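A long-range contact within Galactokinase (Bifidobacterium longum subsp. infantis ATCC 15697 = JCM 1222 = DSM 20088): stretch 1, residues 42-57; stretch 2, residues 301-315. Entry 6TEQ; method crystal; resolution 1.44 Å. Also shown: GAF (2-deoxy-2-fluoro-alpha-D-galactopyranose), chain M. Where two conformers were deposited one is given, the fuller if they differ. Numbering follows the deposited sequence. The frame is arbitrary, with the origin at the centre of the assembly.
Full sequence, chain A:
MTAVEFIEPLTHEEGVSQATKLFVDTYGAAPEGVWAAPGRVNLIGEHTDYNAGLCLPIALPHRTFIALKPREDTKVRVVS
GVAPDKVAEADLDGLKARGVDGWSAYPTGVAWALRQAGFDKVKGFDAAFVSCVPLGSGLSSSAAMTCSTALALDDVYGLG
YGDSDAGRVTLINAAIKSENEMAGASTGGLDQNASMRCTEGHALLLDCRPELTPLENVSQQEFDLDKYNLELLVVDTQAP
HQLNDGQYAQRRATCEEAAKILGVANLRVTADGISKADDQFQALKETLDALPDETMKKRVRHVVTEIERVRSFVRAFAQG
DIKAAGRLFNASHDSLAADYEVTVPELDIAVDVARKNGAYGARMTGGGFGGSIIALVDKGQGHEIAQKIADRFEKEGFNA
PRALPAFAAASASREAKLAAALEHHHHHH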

ATOM      1  N   ASN A  42      -1.446  -1.416  -5.738  1.00 11.15           N
ATOM      2  CA  ASN A  42      -0.929  -2.748  -6.066  1.00 11.14           C
ATOM      3  C   ASN A  42      -1.559  -3.134  -7.396  1.00 11.13           C
ATOM      4  O   ASN A  42      -2.763  -3.294  -7.477  1.00 11.63           O
ATOM      5  N   LEU A  43      -0.747  -3.305  -8.417  1.00 10.19           N
ATOM      6  CA  LEU A  43      -1.327  -3.656  -9.718  1.00 11.24           C
ATOM      7  C   LEU A  43      -1.912  -5.062  -9.614  1.00  9.85           C
ATOM      8  O   LEU A  43      -2.974  -5.319 -10.191  1.00 10.97           O
ATOM      9  N   ILE A  44      -1.152  -5.981  -9.025  1.00 11.40           N
ATOM     10  CA  ILE A  44      -1.577  -7.388  -8.871  1.00 10.36           C
ATOM     11  C   ILE A  44      -0.623  -8.034  -7.888  1.00 11.92           C
ATOM     12  O   ILE A  44       0.435  -7.493  -7.618  1.00 12.01           O
ATOM     13  N   GLY A  45      -1.079  -9.128  -7.317  1.00  9.25           N
ATOM     14  CA  GLY A  45      -0.361  -9.844  -6.259  1.00 10.30           C
ATOM     15  C   GLY A  45      -0.880  -9.402  -4.924  1.00  8.88           C
ATOM     16  O   GLY A  45      -0.157  -8.814  -4.136  1.00 12.41           O
ATOM     17  N   GLU A  46      -2.130  -9.699  -4.704  1.00 11.31           N
ATOM     18  CA  GLU A  46      -2.887  -9.232  -3.562  1.00 11.88           C
ATOM     19  C   GLU A  46      -3.056 -10.366  -2.563  1.00 11.90           C
ATOM     20  O   GLU A  46      -3.289 -11.537  -2.907  1.00 13.60           O
ATOM     21  N   HIS A  47      -2.796  -9.996  -1.328  1.00 10.99           N
ATOM     22  CA  HIS A  47      -2.835 -10.926  -0.219  1.00  9.50           C
ATOM     23  C   HIS A  47      -1.766 -12.001  -0.374  1.00 10.75           C
ATOM     24  O   HIS A  47      -1.978 -13.141   0.090  1.00 11.67           O
ATOM     25  N   THR A  48      -0.644 -11.633  -0.948  1.00 11.30           N
ATOM     26  CA  THR A  48       0.492 -12.523  -1.143  1.00 13.66           C
ATOM     27  C   THR A  48       1.697 -12.067  -0.330  1.00 11.52           C
ATOM     28  O   THR A  48       2.559 -12.890  -0.055  1.00 11.17           O
ATOM     29  N   ASP A  49       1.787 -10.795   0.042  1.00 11.92           N
ATOM     30  CA  ASP A  49       2.996 -10.319   0.744  1.00 12.03           C
ATOM     31  C   ASP A  49       3.295 -11.108   2.025  1.00 13.11           C
ATOM     32  O   ASP A  49       4.463 -11.539   2.218  1.00 15.61           O
ATOM     33  N   TYR A  50       2.309 -11.269   2.884  1.00 12.23           N
ATOM     34  CA  TYR A  50       2.508 -11.920   4.192  1.00 13.36           C
ATOM     35  C   TYR A  50       2.573 -13.436   3.994  1.00 12.72           C
ATOM     36  O   TYR A  50       2.861 -14.137   4.958  1.00 15.12           O
ATOM     37  N   ASN A  51       2.378 -13.919   2.755  1.00 12.36           N
ATOM     38  CA  ASN A  51       2.597 -15.345   2.371  1.00 12.86           C
ATOM     39  C   ASN A  51       3.950 -15.540   1.654  1.00 12.82           C
ATOM     40  O   ASN A  51       4.115 -16.591   1.016  1.00 14.19           O
ATOM     41  N   ALA A  52       4.851 -14.560   1.694  1.00 14.09           N
ATOM     42  CA  ALA A  52       6.197 -14.617   1.072  1.00 10.89           C
ATOM     43  C   ALA A  52       6.047 -14.681  -0.466  1.00 14.32           C
ATOM     44  O   ALA A  52       6.891 -15.279  -1.157  1.00 13.43           O
ATOM     45  N   GLY A  53       4.979 -14.089  -1.009  1.00 13.31           N
ATOM     46  CA  GLY A  53       4.686 -14.175  -2.432  1.00 11.81           C
ATOM     47  C   GLY A  53       5.292 -13.040  -3.214  1.00 14.20           C
ATOM     48  O   GLY A  53       6.256 -12.417  -2.786  1.00 15.17           O
ATOM     49  N   LEU A  54       4.730 -12.857  -4.385  1.00 12.26           N
ATOM     50  CA  LEU A  54       5.112 -11.793  -5.332  1.00 12.50           C
ATOM     51  C   LEU A  54       4.039 -10.727  -5.307  1.00 11.30           C
ATOM     52  O   LEU A  54       2.838 -11.052  -5.191  1.00 11.83           O
ATOM     53  N   CYS A  55       4.478  -9.469  -5.505  0.50 10.40           N
ATOM     54  CA  CYS A  55       3.582  -8.291  -5.602  0.50  9.04           C
ATOM     55  C   CYS A  55       4.082  -7.399  -6.723  0.50 10.42           C
ATOM     56  O   CYS A  55       5.234  -7.570  -7.171  0.50  9.84           O
ATOM     57  N   LEU A  56       3.239  -6.465  -7.132  1.00 10.41           N
ATOM     58  CA  LEU A  56       3.585  -5.519  -8.207  1.00 11.20           C
ATOM     59  C   LEU A  56       2.945  -4.167  -7.985  1.00 11.09           C
ATOM     60  O   LEU A  56       2.039  -3.793  -8.738  1.00 11.23           O
ATOM     61  N   PRO A  57       3.425  -3.418  -6.967  1.00 11.65           N
ATOM     62  CA  PRO A  57       2.892  -2.071  -6.773  1.00 12.07           C
ATOM     63  C   PRO A  57       3.618  -0.998  -7.580  1.00 11.86           C
ATOM     64  O   PRO A  57       4.707  -1.181  -8.069  1.00 12.28           O
ATOM     65  N   ARG A 301      -6.023 -21.536  -2.635  1.00 15.46           N
ATOM     66  CA  ARG A 301      -6.160 -21.447  -4.107  1.00 14.18           C
ATOM     67  C   ARG A 301      -5.908 -19.992  -4.534  1.00 12.43           C
ATOM     68  O   ARG A 301      -5.242 -19.767  -5.524  1.00 13.22           O
ATOM     69  N   HIS A 302      -6.517 -19.006  -3.854  1.00 13.48           N
ATOM     70  CA  HIS A 302      -6.268 -17.598  -4.185  1.00 13.38           C
ATOM     71  C   HIS A 302      -4.758 -17.413  -4.130  1.00 11.00           C
ATOM     72  O   HIS A 302      -4.243 -16.844  -5.075  1.00 11.97           O
ATOM     73  N   VAL A 303      -4.063 -17.775  -3.017  1.00 11.99           N
ATOM     74  CA  VAL A 303      -2.666 -17.314  -2.872  1.00 12.98           C
ATOM     75  C   VAL A 303      -1.834 -17.921  -4.012  1.00 11.93           C
ATOM     76  O   VAL A 303      -0.983 -17.256  -4.609  1.00 11.92           O
ATOM     77  N   VAL A 304      -2.075 -19.175  -4.289  1.00 11.71           N
ATOM     78  CA  VAL A 304      -1.246 -19.924  -5.249  1.00 14.09           C
ATOM     79  C   VAL A 304      -1.481 -19.340  -6.626  1.00 12.47           C
ATOM     80  O   VAL A 304      -0.505 -19.080  -7.319  1.00 14.26           O
ATOM     81  N   THR A 305      -2.712 -19.153  -7.027  1.00 14.46           N
ATOM     82  CA  THR A 305      -3.047 -18.646  -8.385  1.00 13.73           C
ATOM     83  C   THR A 305      -2.593 -17.190  -8.519  1.00 10.93           C
ATOM     84  O   THR A 305      -2.176 -16.765  -9.589  1.00 11.53           O
ATOM     85  N   GLU A 306      -2.698 -16.418  -7.435  1.00 11.09           N
ATOM     86  CA  GLU A 306      -2.364 -14.975  -7.504  1.00 11.80           C
ATOM     87  C   GLU A 306      -0.861 -14.863  -7.720  1.00  8.81           C
ATOM     88  O   GLU A 306      -0.426 -13.926  -8.474  1.00 12.61           O
ATOM     89  N   ILE A 307      -0.048 -15.630  -7.019  1.00 12.53           N
ATOM     90  CA  ILE A 307       1.418 -15.523  -7.180  1.00 12.14           C
ATOM     91  C   ILE A 307       1.753 -15.785  -8.655  1.00 11.57           C
ATOM     92  O   ILE A 307       2.534 -14.988  -9.257  1.00 12.49           O
ATOM     93  N   GLU A 308       1.148 -16.805  -9.255  1.00 13.06           N
ATOM     94  CA  GLU A 308       1.434 -17.096 -10.659  1.00 13.52           C
ATOM     95  C   GLU A 308       0.911 -15.954 -11.538  1.00 12.26           C
ATOM     96  O   GLU A 308       1.577 -15.574 -12.515  1.00 14.53           O
ATOM     97  N   ARG A 309      -0.253 -15.367 -11.229  1.00 12.31           N
ATOM     98  CA  ARG A 309      -0.757 -14.244 -12.017  1.00 11.84           C
ATOM     99  C   ARG A 309       0.266 -13.123 -12.027  1.00  9.86           C
ATOM    100  O   ARG A 309       0.298 -12.361 -13.029  1.00 10.25           O
ATOM    101  N   VAL A 310       0.986 -12.885 -10.946  1.00 10.36           N
ATOM    102  CA  VAL A 310       1.980 -11.793 -10.977  1.00 10.64           C
ATOM    103  C   VAL A 310       2.979 -12.072 -12.108  1.00 10.34           C
ATOM    104  O   VAL A 310       3.338 -11.155 -12.852  1.00 11.50           O
ATOM    105  N   ARG A 311       3.593 -13.247 -12.079  0.50 12.50           N
ATOM    106  CA  ARG A 311       4.543 -13.624 -13.157  0.50 11.04           C
ATOM    107  C   ARG A 311       3.863 -13.373 -14.511  0.50 10.65           C
ATOM    108  O   ARG A 311       4.443 -12.668 -15.372  0.50 10.59           O
ATOM    109  N   SER A 312       2.648 -13.881 -14.675  1.00 12.27           N
ATOM    110  CA  SER A 312       1.907 -13.768 -15.954  1.00 12.29           C
ATOM    111  C   SER A 312       1.760 -12.296 -16.379  1.00 10.67           C
ATOM    112  O   SER A 312       1.848 -12.000 -17.570  1.00 12.72           O
ATOM    113  N   PHE A 313       1.474 -11.427 -15.400  1.00 11.91           N
ATOM    114  CA  PHE A 313       1.248 -10.034 -15.699  1.00 11.07           C
ATOM    115  C   PHE A 313       2.550  -9.395 -16.173  1.00 10.33           C
ATOM    116  O   PHE A 313       2.514  -8.559 -17.060  1.00 11.08           O
ATOM    117  N   VAL A 314       3.651  -9.615 -15.426  1.00 11.42           N
ATOM    118  CA  VAL A 314       4.948  -9.029 -15.789  1.00 12.23           C
ATOM    119  C   VAL A 314       5.242  -9.422 -17.249  1.00 10.98           C
ATOM    120  O   VAL A 314       5.702  -8.578 -18.020  1.00 12.81           O
ATOM    121  N   ARG A 315       4.966 -10.639 -17.632  1.00 12.13           N
ATOM    122  CA  ARG A 315       5.238 -11.097 -19.006  1.00 12.56           C
ATOM    123  C   ARG A 315       4.261 -10.406 -19.984  1.00 11.81           C
ATOM    124  O   ARG A 315       4.723  -9.833 -21.004  1.00 13.83           O
TER

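What do the first residues of stretch 1 offer the helix? Asn42 makes no contact with it but braces the loop: its side chain, chi1 t, gives ND2 to Gly45 O at 2.9 Å and to Glu46 OE1 at 2.9 Å, while its OD1 accepts from Leu56 N at 3.2 Å. Leu43 (m, t) points toward the helix yet barely reaches it, with CD1 4.4 Å from Phe313 CE2. Ile44 (t, t) fills the space far more fully. Its CG2 lies 3.9 Å from Phe313 CB and 4.2 Å from Val310 CG2, its CD1 rests 4.0 Å from Arg309 CB, and its CG1 is 3.8 Å from Glu306 OE2, so one branched side chain touches Glu306, Arg309, Val310 and Phe313.

Why does the loop come so close at Gly45? Its CA sits 3.3 Å from Val310 CG2, and a CB here would clash with that methyl and with Leu54 O; the backbone angles by themselves also call for glycine. Beside this close approach Glu306 (t, p) reaches the loop backbone. Its OE2 accepts from Gly45 N at 3.0 Å and from Glu46 N at 2.9 Å, so a single carboxylate oxygen satisfies two successive amides. The other oxygen stays within the helix, where Glu306 OE1 forms a salt bridge with Arg309 NH2 at 2.8 Å.

How is the polar end of the contact tied to the sugar site? His302, chi1 t, points toward the loop, and its NE2 donates to Glu46 O at 2.8 Å, almost straight and at the edge of the ring. The side chain of Glu46 leads away from the helix instead, toward the bound 2-deoxy-2-fluoro-galactose, where OE1 lies 2.5 Å from GAF O6. The next amide, His47 N, donates to the same GAF O6 at 2.9 Å, and GAF C6 lies over one face of the His47 ring. Thus the helix binds the backbone of Glu46, whose side chain lies beside the sugar.

What packs around the turn from Thr48 to Gly53? Thr48, chi1 p, gives its hydroxyl to Leu54 O at 2.7 Å, leaving CG2 to lie 3.7 Å from Glu306 CG and 3.8 Å from Ile307 CG1. Asp49 is out of the helix's reach, but its OD2 is 2.6 Å from GAF O3. Asn51 (chi1 m) points toward the helix; its ND2 donates to His47 O at 2.9 Å and passes 3.4 Å from Val303 CG2. At Gly53, CA is 3.8 Å from Ile307 CD1, and a CB would clash with Thr48 CB.

How does the stretch close against the helix? Leu54 (m, t) points in, with CB 3.9 Å from Val310 CG1 and CD1 4.1 Å from Ile307 CG2; CD1 also lies over one face of the Arg311 guanidinium. Cys55 turns away. Leu56 (t, p) points back in, setting CD2 3.4 Å from Phe313 CD2 and 4.1 Å from Val314 CG2. Val310, chi1 t, meets Ile44, Gly45, Leu54 and Leu56 in turn.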

ATOM      1  CB  ASN A  42      -1.163  -3.747  -4.953  1.00 12.19           C
ATOM      2  CG  ASN A  42      -0.270  -4.946  -5.116  1.00 12.20           C
ATOM      3  OD1 ASN A  42       0.743  -4.872  -5.806  1.00 12.86           O
ATOM      4  ND2 ASN A  42      -0.708  -6.031  -4.507  1.00 11.82           N
ATOM      5  CB  LEU A  43      -0.301  -3.548 -10.832  1.00 10.36           C
ATOM      6  CG  LEU A  43       0.298  -2.181 -11.094  1.00 10.26           C
ATOM      7  CD1 LEU A  43       1.387  -2.324 -12.112  1.00 13.06           C
ATOM      8  CD2 LEU A  43      -0.755  -1.170 -11.544  1.00 11.58           C
ATOM      9  CB  ILE A  44      -1.546  -8.041 -10.292  1.00 10.51           C
ATOM     10  CG1 ILE A  44      -2.323  -9.334 -10.323  1.00 11.25           C
ATOM     11  CG2 ILE A  44      -0.160  -8.211 -10.860  1.00 11.35           C
ATOM     12  CD1 ILE A  44      -2.630  -9.847 -11.723  1.00 11.47           C
ATOM     13  CB  GLU A  46      -4.257  -8.735  -4.005  1.00 11.43           C
ATOM     14  CG  GLU A  46      -4.773  -7.583  -3.175  1.00 12.18           C
ATOM     15  CD  GLU A  46      -4.004  -6.294  -3.510  1.00 12.41           C
ATOM     16  OE1 GLU A  46      -3.042  -5.960  -2.744  1.00 13.00           O
ATOM     17  OE2 GLU A  46      -4.302  -5.648  -4.570  1.00 14.74           O
ATOM     18  CB  HIS A  47      -4.220 -11.388   0.021  1.00 10.18           C
ATOM     19  CG  HIS A  47      -5.081 -10.425   0.724  1.00 11.10           C
ATOM     20  ND1 HIS A  47      -5.012 -10.202   2.093  1.00 12.20           N
ATOM     21  CD2 HIS A  47      -6.012  -9.539   0.238  1.00 11.29           C
ATOM     22  CE1 HIS A  47      -5.877  -9.239   2.369  1.00 13.31           C
ATOM     23  NE2 HIS A  47      -6.474  -8.830   1.290  1.00 13.66           N
ATOM     24  CB  THR A  48       0.886 -12.544  -2.621  1.00 11.88           C
ATOM     25  OG1 THR A  48       1.154 -11.227  -3.092  1.00 14.38           O
ATOM     26  CG2 THR A  48      -0.178 -13.145  -3.499  1.00 13.39           C
ATOM     27  CB  ASP A  49       2.974  -8.829   0.933  1.00 12.10           C
ATOM     28  CG  ASP A  49       1.882  -8.199   1.764  1.00 11.22           C
ATOM     29  OD1 ASP A  49       0.877  -8.863   1.985  1.00 11.81           O
ATOM     30  OD2 ASP A  49       2.108  -7.036   2.204  1.00 12.36           O
ATOM     31  CB  TYR A  50       1.401 -11.502   5.173  1.00 12.62           C
ATOM     32  CG  TYR A  50      -0.032 -11.669   4.706  1.00 12.27           C
ATOM     33  CD1 TYR A  50      -0.601 -12.950   4.674  1.00 11.98           C
ATOM     34  CD2 TYR A  50      -0.798 -10.564   4.324  1.00 13.52           C
ATOM     35  CE1 TYR A  50      -1.904 -13.144   4.223  1.00 14.14           C
ATOM     36  CE2 TYR A  50      -2.125 -10.723   3.936  1.00 13.37           C
ATOM     37  CZ  TYR A  50      -2.667 -12.019   3.876  1.00 12.39           C
ATOM     38  OH  TYR A  50      -3.967 -12.163   3.497  1.00 14.13           O
ATOM     39  CB  ASN A  51       1.436 -15.796   1.496  1.00 11.11           C
ATOM     40  CG  ASN A  51       0.150 -15.939   2.279  1.00 14.09           C
ATOM     41  OD1 ASN A  51       0.158 -16.633   3.291  1.00 15.00           O
ATOM     42  ND2 ASN A  51      -0.915 -15.248   1.836  1.00 12.63           N
ATOM     43  CB  ALA A  52       7.002 -15.806   1.603  1.00 12.71           C
ATOM     44  CB  LEU A  54       5.226 -12.304  -6.768  1.00 12.77           C
ATOM     45  CG  LEU A  54       6.268 -13.396  -6.945  1.00 13.96           C
ATOM     46  CD1 LEU A  54       6.230 -13.930  -8.366  1.00 15.36           C
ATOM     47  CD2 LEU A  54       7.660 -12.881  -6.616  1.00 12.98           C
ATOM     48  CB  CYS A  55       3.499  -7.512  -4.291  0.50  7.66           C
ATOM     49  SG  CYS A  55       3.328  -8.556  -2.817  0.50  7.64           S
ATOM     50  CB  LEU A  56       3.201  -6.151  -9.545  1.00 10.53           C
ATOM     51  CG  LEU A  56       3.804  -5.469 -10.759  1.00 11.60           C
ATOM     52  CD1 LEU A  56       5.325  -5.662 -10.807  1.00 11.43           C
ATOM     53  CD2 LEU A  56       3.173  -6.013 -12.016  1.00 13.30           C
ATOM     54  CB  PRO A  57       3.146  -1.830  -5.279  1.00 12.36           C
ATOM     55  CG  PRO A  57       4.431  -2.612  -4.976  1.00 12.66           C
ATOM     56  CD  PRO A  57       4.264  -3.902  -5.823  1.00 12.02           C
ATOM     57  CB  ARG A 301      -7.497 -22.020  -4.552  1.00 14.55           C
ATOM     58  CG  ARG A 301      -7.746 -21.866  -6.041  1.00 16.85           C
ATOM     59  CD  ARG A 301      -8.850 -22.768  -6.495  1.00 16.27           C
ATOM     60  NE  ARG A 301     -10.062 -22.322  -5.905  1.00 14.87           N
ATOM     61  CZ  ARG A 301     -10.959 -23.100  -5.386  1.00 16.87           C
ATOM     62  NH1 ARG A 301     -10.729 -24.415  -5.380  1.00 23.14           N
ATOM     63  NH2 ARG A 301     -12.037 -22.558  -4.822  1.00 22.60           N
ATOM     64  CB  HIS A 302      -6.966 -16.648  -3.203  1.00 12.00           C
ATOM     65  CG  HIS A 302      -6.415 -15.288  -3.423  1.00 13.28           C
ATOM     66  ND1 HIS A 302      -6.737 -14.575  -4.506  1.00 12.03           N
ATOM     67  CD2 HIS A 302      -5.504 -14.585  -2.727  1.00 11.27           C
ATOM     68  CE1 HIS A 302      -5.987 -13.483  -4.575  1.00 12.19           C
ATOM     69  NE2 HIS A 302      -5.234 -13.448  -3.457  1.00 11.68           N
ATOM     70  CB  VAL A 303      -2.115 -17.660  -1.488  1.00 13.76           C
ATOM     71  CG1 VAL A 303      -0.649 -17.369  -1.404  1.00 15.34           C
ATOM     72  CG2 VAL A 303      -2.871 -16.879  -0.410  1.00 12.29           C
ATOM     73  CB  VAL A 304      -1.596 -21.412  -5.217  1.00 11.69           C
ATOM     74  CG1 VAL A 304      -1.102 -22.137  -6.448  1.00 15.46           C
ATOM     75  CG2 VAL A 304      -1.080 -22.029  -3.953  1.00 13.98           C
ATOM     76  CB  THR A 305      -4.505 -18.892  -8.779  1.00 15.11           C
ATOM     77  OG1 THR A 305      -5.366 -18.162  -7.905  1.00 12.64           O
ATOM     78  CG2 THR A 305      -4.836 -20.381  -8.812  1.00 13.92           C
ATOM     79  CB  GLU A 306      -2.815 -14.264  -6.220  1.00 11.92           C
ATOM     80  CG  GLU A 306      -2.647 -12.777  -6.262  1.00 11.60           C
ATOM     81  CD  GLU A 306      -3.655 -12.011  -7.083  1.00 13.10           C
ATOM     82  OE1 GLU A 306      -4.462 -12.637  -7.818  1.00 13.30           O
ATOM     83  OE2 GLU A 306      -3.561 -10.792  -7.012  1.00 11.67           O
ATOM     84  CB  ILE A 307       2.173 -16.451  -6.215  1.00 14.01           C
ATOM     85  CG1 ILE A 307       1.980 -16.038  -4.741  1.00 12.27           C
ATOM     86  CG2 ILE A 307       3.641 -16.511  -6.566  1.00 14.57           C
ATOM     87  CD1 ILE A 307       2.488 -17.026  -3.699  1.00 15.03           C
ATOM     88  CB  GLU A 308       0.804 -18.412 -11.119  1.00 13.95           C
ATOM     89  CG  GLU A 308       1.467 -18.872 -12.390  1.00 16.26           C
ATOM     90  CD  GLU A 308       2.913 -19.346 -12.242  1.00 21.35           C
ATOM     91  OE1 GLU A 308       3.134 -20.303 -11.596  1.00 27.95           O
ATOM     92  OE2 GLU A 308       3.805 -18.740 -12.787  1.00 29.27           O
ATOM     93  CB  ARG A 309      -2.108 -13.769 -11.497  1.00 11.81           C
ATOM     94  CG  ARG A 309      -3.240 -14.698 -11.900  1.00 12.26           C
ATOM     95  CD  ARG A 309      -4.601 -14.122 -11.600  1.00 12.77           C
ATOM     96  NE  ARG A 309      -4.873 -14.145 -10.157  1.00 13.11           N
ATOM     97  CZ  ARG A 309      -5.435 -15.182  -9.529  1.00 11.06           C
ATOM     98  NH1 ARG A 309      -5.884 -16.205 -10.233  1.00 13.01           N
ATOM     99  NH2 ARG A 309      -5.695 -15.109  -8.240  1.00 12.50           N
ATOM    100  CB  VAL A 310       2.658 -11.538  -9.641  1.00 12.14           C
ATOM    101  CG1 VAL A 310       3.689 -10.444  -9.771  1.00 12.43           C
ATOM    102  CG2 VAL A 310       1.670 -11.180  -8.520  1.00 13.20           C
ATOM    103  CB  ARG A 311       4.950 -15.091 -13.042  0.50 14.33           C
ATOM    104  CG  ARG A 311       5.573 -15.447 -11.701  0.50 12.97           C
ATOM    105  CD  ARG A 311       6.270 -16.791 -11.768  0.50 16.54           C
ATOM    106  NE  ARG A 311       6.519 -17.382 -10.434  0.50 15.07           N
ATOM    107  CZ  ARG A 311       7.585 -17.154  -9.733  0.50 18.94           C
ATOM    108  NH1 ARG A 311       8.531 -16.387 -10.257  0.50 22.42           N
ATOM    109  NH2 ARG A 311       7.724 -17.730  -8.541  0.50 19.29           N
ATOM    110  CB  SER A 312       0.627 -14.456 -15.900  1.00 12.53           C
ATOM    111  OG  SER A 312       0.880 -15.869 -15.743  1.00 15.66           O
ATOM    112  CB  PHE A 313       0.641  -9.335 -14.475  1.00 11.17           C
ATOM    113  CG  PHE A 313       0.261  -7.924 -14.783  1.00 12.36           C
ATOM    114  CD1 PHE A 313      -1.019  -7.580 -15.159  1.00 11.87           C
ATOM    115  CD2 PHE A 313       1.193  -6.929 -14.670  1.00 12.72           C
ATOM    116  CE1 PHE A 313      -1.375  -6.264 -15.407  1.00 11.57           C
ATOM    117  CE2 PHE A 313       0.849  -5.624 -14.971  1.00 12.32           C
ATOM    118  CZ  PHE A 313      -0.425  -5.292 -15.352  1.00 12.83           C
ATOM    119  CB  VAL A 314       5.997  -9.517 -14.769  1.00 14.25           C
ATOM    120  CG1 VAL A 314       7.386  -9.307 -15.242  1.00 18.06           C
ATOM    121  CG2 VAL A 314       5.752  -8.824 -13.410  1.00 13.46           C
ATOM    122  CB  ARG A 315       5.079 -12.604 -19.092  1.00 14.12           C
ATOM    123  CG  ARG A 315       5.213 -13.102 -20.522  1.00 18.42           C
ATOM    124  CD  ARG A 315       4.916 -14.555 -20.587  1.00 19.29           C
ATOM    125  NE  ARG A 315       6.007 -15.317 -20.031  1.00 20.54           N
ATOM    126  CZ  ARG A 315       6.024 -16.644 -19.981  1.00 25.92           C
ATOM    127  NH1 ARG A 315       5.009 -17.367 -20.479  1.00 30.48           N
ATOM    128  NH2 ARG A 315       7.088 -17.218 -19.454  1.00 32.34           N
TER
HETATM  129  C1  GAF M 609      -3.097  -4.330   3.005  0.60 14.86           C
HETATM  130  C2  GAF M 609      -1.764  -4.552   3.687  0.60 14.74           C
HETATM  131  F2  GAF M 609      -1.383  -3.397   4.285  0.60 15.54           F
HETATM  132  C3  GAF M 609      -0.696  -5.003   2.713  0.60 11.94           C
HETATM  133  O3  GAF M 609       0.418  -5.447   3.421  0.60 14.69           O
HETATM  134  C4  GAF M 609      -1.196  -6.197   1.846  0.60 13.52           C
HETATM  135  O4  GAF M 609      -1.333  -7.408   2.579  0.60 14.07           O
HETATM  136  C5  GAF M 609      -2.495  -5.823   1.218  0.60 12.35           C
HETATM  137  O5  GAF M 609      -3.428  -5.481   2.214  0.60 15.58           O
HETATM  138  C6  GAF M 609      -3.092  -6.921   0.363  0.60 11.16           C
HETATM  139  O6  GAF M 609      -2.248  -7.237  -0.743  0.60  9.59           O
HETATM  140  O1  GAF M 609      -2.887  -3.166   2.227  0.60 17.81           O